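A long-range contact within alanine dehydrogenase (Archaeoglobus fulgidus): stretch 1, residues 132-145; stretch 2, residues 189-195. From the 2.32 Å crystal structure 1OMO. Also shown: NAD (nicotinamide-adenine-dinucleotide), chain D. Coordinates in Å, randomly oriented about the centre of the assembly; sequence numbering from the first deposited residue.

Stretch 1 132-145: GCGTQAYFQLEALR
Stretch 2 189-195: DVLVTTT

Stretch 1 enters as a loop, Gly132 to Gly134, and becomes a helix from Thr135 that continues beyond Arg145. Gly134 is the N-cap residue. Stretch 2 is a strand from Val190 to Thr193, followed by a loop through Thr194 and Thr195. Helix and strand run roughly antiparallel, at 151°, with axes 9.5 Å apart at closest. The register pairs Gly132 with Thr194 (CA to CA 5.0 Å) and Leu144 with Val190 (CA to CA 9.6 Å), so the chains diverge toward Leu144. No hydrogen bond crosses the contact.

Within the helix, Gln140 N donates a hydrogen bond to Gln136 O at 2.8 Å, and Leu144 N donates one to Gln140 O at 2.9 Å. This spacing puts Gln136 (t, p, chi3 -143°), Gln140 and Leu144 on one face, CB toward stretch 2; the end of Gln136 leads away. The CA-to-CB bonds of Val190 and Val192 point toward stretch 1; those of Leu191 and Thr193 point away.

The packing is by van der Waals contact. The apolar methyls of Leu144 and the valines pack together out of water. Leu144 (m, t) places CD1 3.8 Å from Val192 CG2 and 4.4 Å from Val190 CG1. Both valines are t. Gln140 (t, p, chi3 -164°) lays CG, an aliphatic carbon, 3.3 Å from Val192 CG1.

Thr194 (phi/psi -131/25, chi1 -135°) is the most covered residue. Thr194 CG2 lies 3.3 Å from Gly132 O and 4.0 Å from Ala137 CB. Thr194 OG1 is 3.4 Å from Gln136 CG and has no polar partner in the model. Gly132 (108/126) leaves room here: a CB would sit 2.7 Å from Thr194 CG2.

NAD lies at the helix start. Gln136 N donates to NAD O1N at 2.5 Å; Thr135 N makes a weak bond to NAD O2A at 3.4 Å. Thr195 CG2 approaches NAD N3A at 3.5 Å.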

# COMPACT_ATOMS: atom_id res chain seq x y z
N GLY A 132 -22.05 5.65 21.89
CA GLY A 132 -21.94 4.72 20.79
C GLY A 132 -21.71 3.35 21.43
O GLY A 132 -20.80 3.20 22.24
N CYS A 133 -22.54 2.37 21.10
CA CYS A 133 -22.40 1.06 21.72
C CYS A 133 -22.28 -0.05 20.68
O CYS A 133 -22.85 -1.13 20.86
CB CYS A 133 -23.58 0.77 22.67
SG CYS A 133 -23.74 1.96 24.07
N GLY A 134 -21.56 0.24 19.59
CA GLY A 134 -21.29 -0.74 18.55
C GLY A 134 -20.02 -1.54 18.87
O GLY A 134 -19.51 -1.51 20.00
N THR A 135 -19.49 -2.23 17.87
CA THR A 135 -18.33 -3.07 18.03
C THR A 135 -17.16 -2.49 18.80
O THR A 135 -16.70 -3.06 19.78
CB THR A 135 -17.81 -3.53 16.67
OG1 THR A 135 -18.80 -4.37 16.05
CG2 THR A 135 -16.51 -4.30 16.81
N GLN A 136 -16.67 -1.36 18.34
CA GLN A 136 -15.54 -0.73 18.98
C GLN A 136 -15.77 -0.44 20.46
O GLN A 136 -14.81 -0.53 21.26
CB GLN A 136 -15.13 0.53 18.24
CG GLN A 136 -13.87 1.13 18.82
CD GLN A 136 -12.77 0.07 19.01
OE1 GLN A 136 -12.01 0.11 19.99
NE2 GLN A 136 -12.69 -0.88 18.06
N ALA A 137 -17.00 -0.09 20.85
CA ALA A 137 -17.23 0.21 22.26
C ALA A 137 -16.85 -0.99 23.12
O ALA A 137 -16.23 -0.82 24.17
CB ALA A 137 -18.69 0.59 22.53
N TYR A 138 -17.23 -2.20 22.68
CA TYR A 138 -16.90 -3.40 23.43
C TYR A 138 -15.38 -3.54 23.57
O TYR A 138 -14.88 -3.80 24.67
CB TYR A 138 -17.47 -4.66 22.76
CG TYR A 138 -18.99 -4.75 22.82
CD1 TYR A 138 -19.80 -4.08 21.88
CD2 TYR A 138 -19.64 -5.50 23.82
CE1 TYR A 138 -21.20 -4.16 21.94
CE2 TYR A 138 -21.01 -5.59 23.89
CZ TYR A 138 -21.79 -4.92 22.94
OH TYR A 138 -23.17 -5.03 23.01
N PHE A 139 -14.64 -3.33 22.48
CA PHE A 139 -13.19 -3.45 22.58
C PHE A 139 -12.58 -2.40 23.48
O PHE A 139 -11.62 -2.66 24.17
CB PHE A 139 -12.53 -3.38 21.21
CG PHE A 139 -12.75 -4.61 20.39
CD1 PHE A 139 -13.85 -4.72 19.55
CD2 PHE A 139 -11.88 -5.69 20.52
CE1 PHE A 139 -14.09 -5.88 18.84
CE2 PHE A 139 -12.10 -6.86 19.81
CZ PHE A 139 -13.21 -6.96 18.97
N GLN A 140 -13.16 -1.21 23.48
CA GLN A 140 -12.64 -0.16 24.33
C GLN A 140 -12.88 -0.60 25.80
O GLN A 140 -11.98 -0.52 26.64
CB GLN A 140 -13.36 1.13 24.01
CG GLN A 140 -12.61 2.36 24.38
CD GLN A 140 -11.52 2.74 23.38
OE1 GLN A 140 -10.65 3.54 23.72
NE2 GLN A 140 -11.56 2.20 22.17
N LEU A 141 -14.10 -1.06 26.08
CA LEU A 141 -14.50 -1.50 27.41
C LEU A 141 -13.55 -2.58 27.93
O LEU A 141 -13.09 -2.49 29.05
CB LEU A 141 -15.93 -2.06 27.35
CG LEU A 141 -16.73 -2.55 28.57
CD1 LEU A 141 -16.33 -3.93 28.91
CD2 LEU A 141 -16.55 -1.63 29.78
N GLU A 142 -13.25 -3.57 27.09
CA GLU A 142 -12.36 -4.65 27.48
C GLU A 142 -10.92 -4.19 27.73
O GLU A 142 -10.27 -4.68 28.63
CB GLU A 142 -12.37 -5.77 26.42
CG GLU A 142 -13.67 -6.52 26.33
CD GLU A 142 -13.97 -7.40 27.54
OE1 GLU A 142 -15.12 -7.89 27.66
OE2 GLU A 142 -13.06 -7.63 28.37
N ALA A 143 -10.41 -3.27 26.92
CA ALA A 143 -9.07 -2.79 27.14
C ALA A 143 -9.02 -2.00 28.46
O ALA A 143 -8.09 -2.17 29.27
CB ALA A 143 -8.64 -1.91 26.00
N LEU A 144 -10.01 -1.12 28.65
CA LEU A 144 -10.08 -0.29 29.83
C LEU A 144 -10.18 -1.07 31.14
O LEU A 144 -9.62 -0.65 32.17
CB LEU A 144 -11.26 0.70 29.71
CG LEU A 144 -11.16 1.83 28.68
CD1 LEU A 144 -12.52 2.50 28.48
CD2 LEU A 144 -10.12 2.87 29.16
N ARG A 145 -10.89 -2.19 31.14
CA ARG A 145 -10.94 -2.88 32.39
C ARG A 145 -9.63 -3.61 32.67
O ARG A 145 -9.46 -4.17 33.73
CB ARG A 145 -12.15 -3.81 32.49
CG ARG A 145 -12.25 -4.90 31.52
CD ARG A 145 -13.50 -5.67 31.85
NE ARG A 145 -13.58 -6.90 31.10
CZ ARG A 145 -14.16 -8.00 31.55
NH1 ARG A 145 -14.71 -8.01 32.75
NH2 ARG A 145 -14.24 -9.07 30.77
N ASP A 189 -15.81 10.03 34.36
CA ASP A 189 -14.37 10.33 34.50
C ASP A 189 -13.63 10.04 33.17
O ASP A 189 -12.69 10.74 32.79
CB ASP A 189 -13.75 9.50 35.63
CG ASP A 189 -14.57 9.56 36.93
OD1 ASP A 189 -14.91 10.67 37.38
OD2 ASP A 189 -14.87 8.48 37.49
N VAL A 190 -14.08 9.00 32.46
CA VAL A 190 -13.53 8.55 31.18
C VAL A 190 -14.73 8.41 30.23
O VAL A 190 -15.66 7.63 30.50
CB VAL A 190 -12.80 7.17 31.34
CG1 VAL A 190 -12.30 6.66 29.97
CG2 VAL A 190 -11.60 7.34 32.31
N LEU A 191 -14.70 9.17 29.14
CA LEU A 191 -15.77 9.16 28.14
C LEU A 191 -15.21 8.61 26.81
O LEU A 191 -14.26 9.16 26.26
CB LEU A 191 -16.31 10.60 27.96
CG LEU A 191 -17.35 10.89 26.87
CD1 LEU A 191 -18.66 10.13 27.15
CD2 LEU A 191 -17.63 12.41 26.80
N VAL A 192 -15.81 7.53 26.33
CA VAL A 192 -15.41 6.86 25.09
C VAL A 192 -16.41 7.16 23.95
O VAL A 192 -17.50 6.60 23.95
CB VAL A 192 -15.43 5.32 25.29
CG1 VAL A 192 -14.95 4.63 24.04
CG2 VAL A 192 -14.62 4.94 26.52
N THR A 193 -16.07 8.03 23.00
CA THR A 193 -16.99 8.31 21.89
C THR A 193 -16.63 7.39 20.73
O THR A 193 -15.53 7.39 20.25
CB THR A 193 -16.96 9.78 21.47
OG1 THR A 193 -15.70 10.07 20.89
CG2 THR A 193 -17.19 10.70 22.71
N THR A 194 -17.59 6.64 20.24
CA THR A 194 -17.31 5.64 19.25
C THR A 194 -18.25 5.67 18.03
O THR A 194 -18.43 4.67 17.32
CB THR A 194 -17.35 4.30 20.02
OG1 THR A 194 -16.25 3.47 19.66
CG2 THR A 194 -18.59 3.61 19.85
N THR A 195 -18.85 6.83 17.77
CA THR A 195 -19.80 6.96 16.67
C THR A 195 -19.17 7.44 15.37
O THR A 195 -18.07 7.97 15.36
CB THR A 195 -20.94 7.95 17.02
OG1 THR A 195 -20.47 9.30 16.85
CG2 THR A 195 -21.39 7.78 18.47
PA NAD D . -20.71 0.18 14.45
O1A NAD D . -21.58 0.63 13.33
O2A NAD D . -20.82 -1.26 14.95
O5B NAD D . -20.68 1.10 15.82
C5B NAD D . -21.14 2.51 15.84
C4B NAD D . -22.32 2.58 16.84
O4B NAD D . -22.67 4.04 16.83
C3B NAD D . -23.70 1.89 16.40
O3B NAD D . -24.17 0.95 17.43
C2B NAD D . -24.69 3.05 16.13
O2B NAD D . -26.05 2.84 16.28
C1B NAD D . -24.06 4.16 17.03
N9A NAD D . -24.33 5.49 16.58
C8A NAD D . -24.38 6.05 15.32
N7A NAD D . -24.64 7.34 15.32
C5A NAD D . -24.79 7.72 16.59
C6A NAD D . -25.07 9.02 17.20
N6A NAD D . -25.27 10.09 16.48
N1A NAD D . -25.13 9.00 18.58
C2A NAD D . -24.95 7.90 19.34
N3A NAD D . -24.67 6.63 18.80
C4A NAD D . -24.59 6.59 17.41
O3 NAD D . -19.07 0.45 14.29
PN NAD D . -17.69 0.09 15.22
O1N NAD D . -18.17 -0.42 16.55
O2N NAD D . -16.72 -0.68 14.35
O5D NAD D . -17.16 1.68 15.41
C5D NAD D . -17.28 2.43 14.04
C4D NAD D . -16.63 3.78 14.07
O4D NAD D . -15.18 3.58 14.52
C3D NAD D . -16.51 4.49 12.68
O3D NAD D . -16.42 5.92 12.82
C2D NAD D . -15.22 3.85 12.16
O2D NAD D . -14.77 4.36 10.95
C1D NAD D . -14.27 4.03 13.44
N1N NAD D . -13.10 3.11 13.65
C2N NAD D . -11.87 3.85 13.94
C3N NAD D . -10.77 3.00 14.34
C7N NAD D . -9.39 3.84 14.65
O7N NAD D . -8.28 3.23 14.55
N7N NAD D . -9.50 5.16 15.01
C4N NAD D . -10.79 1.60 14.49
C5N NAD D . -12.08 1.00 14.18
C6N NAD D . -13.20 1.74 13.77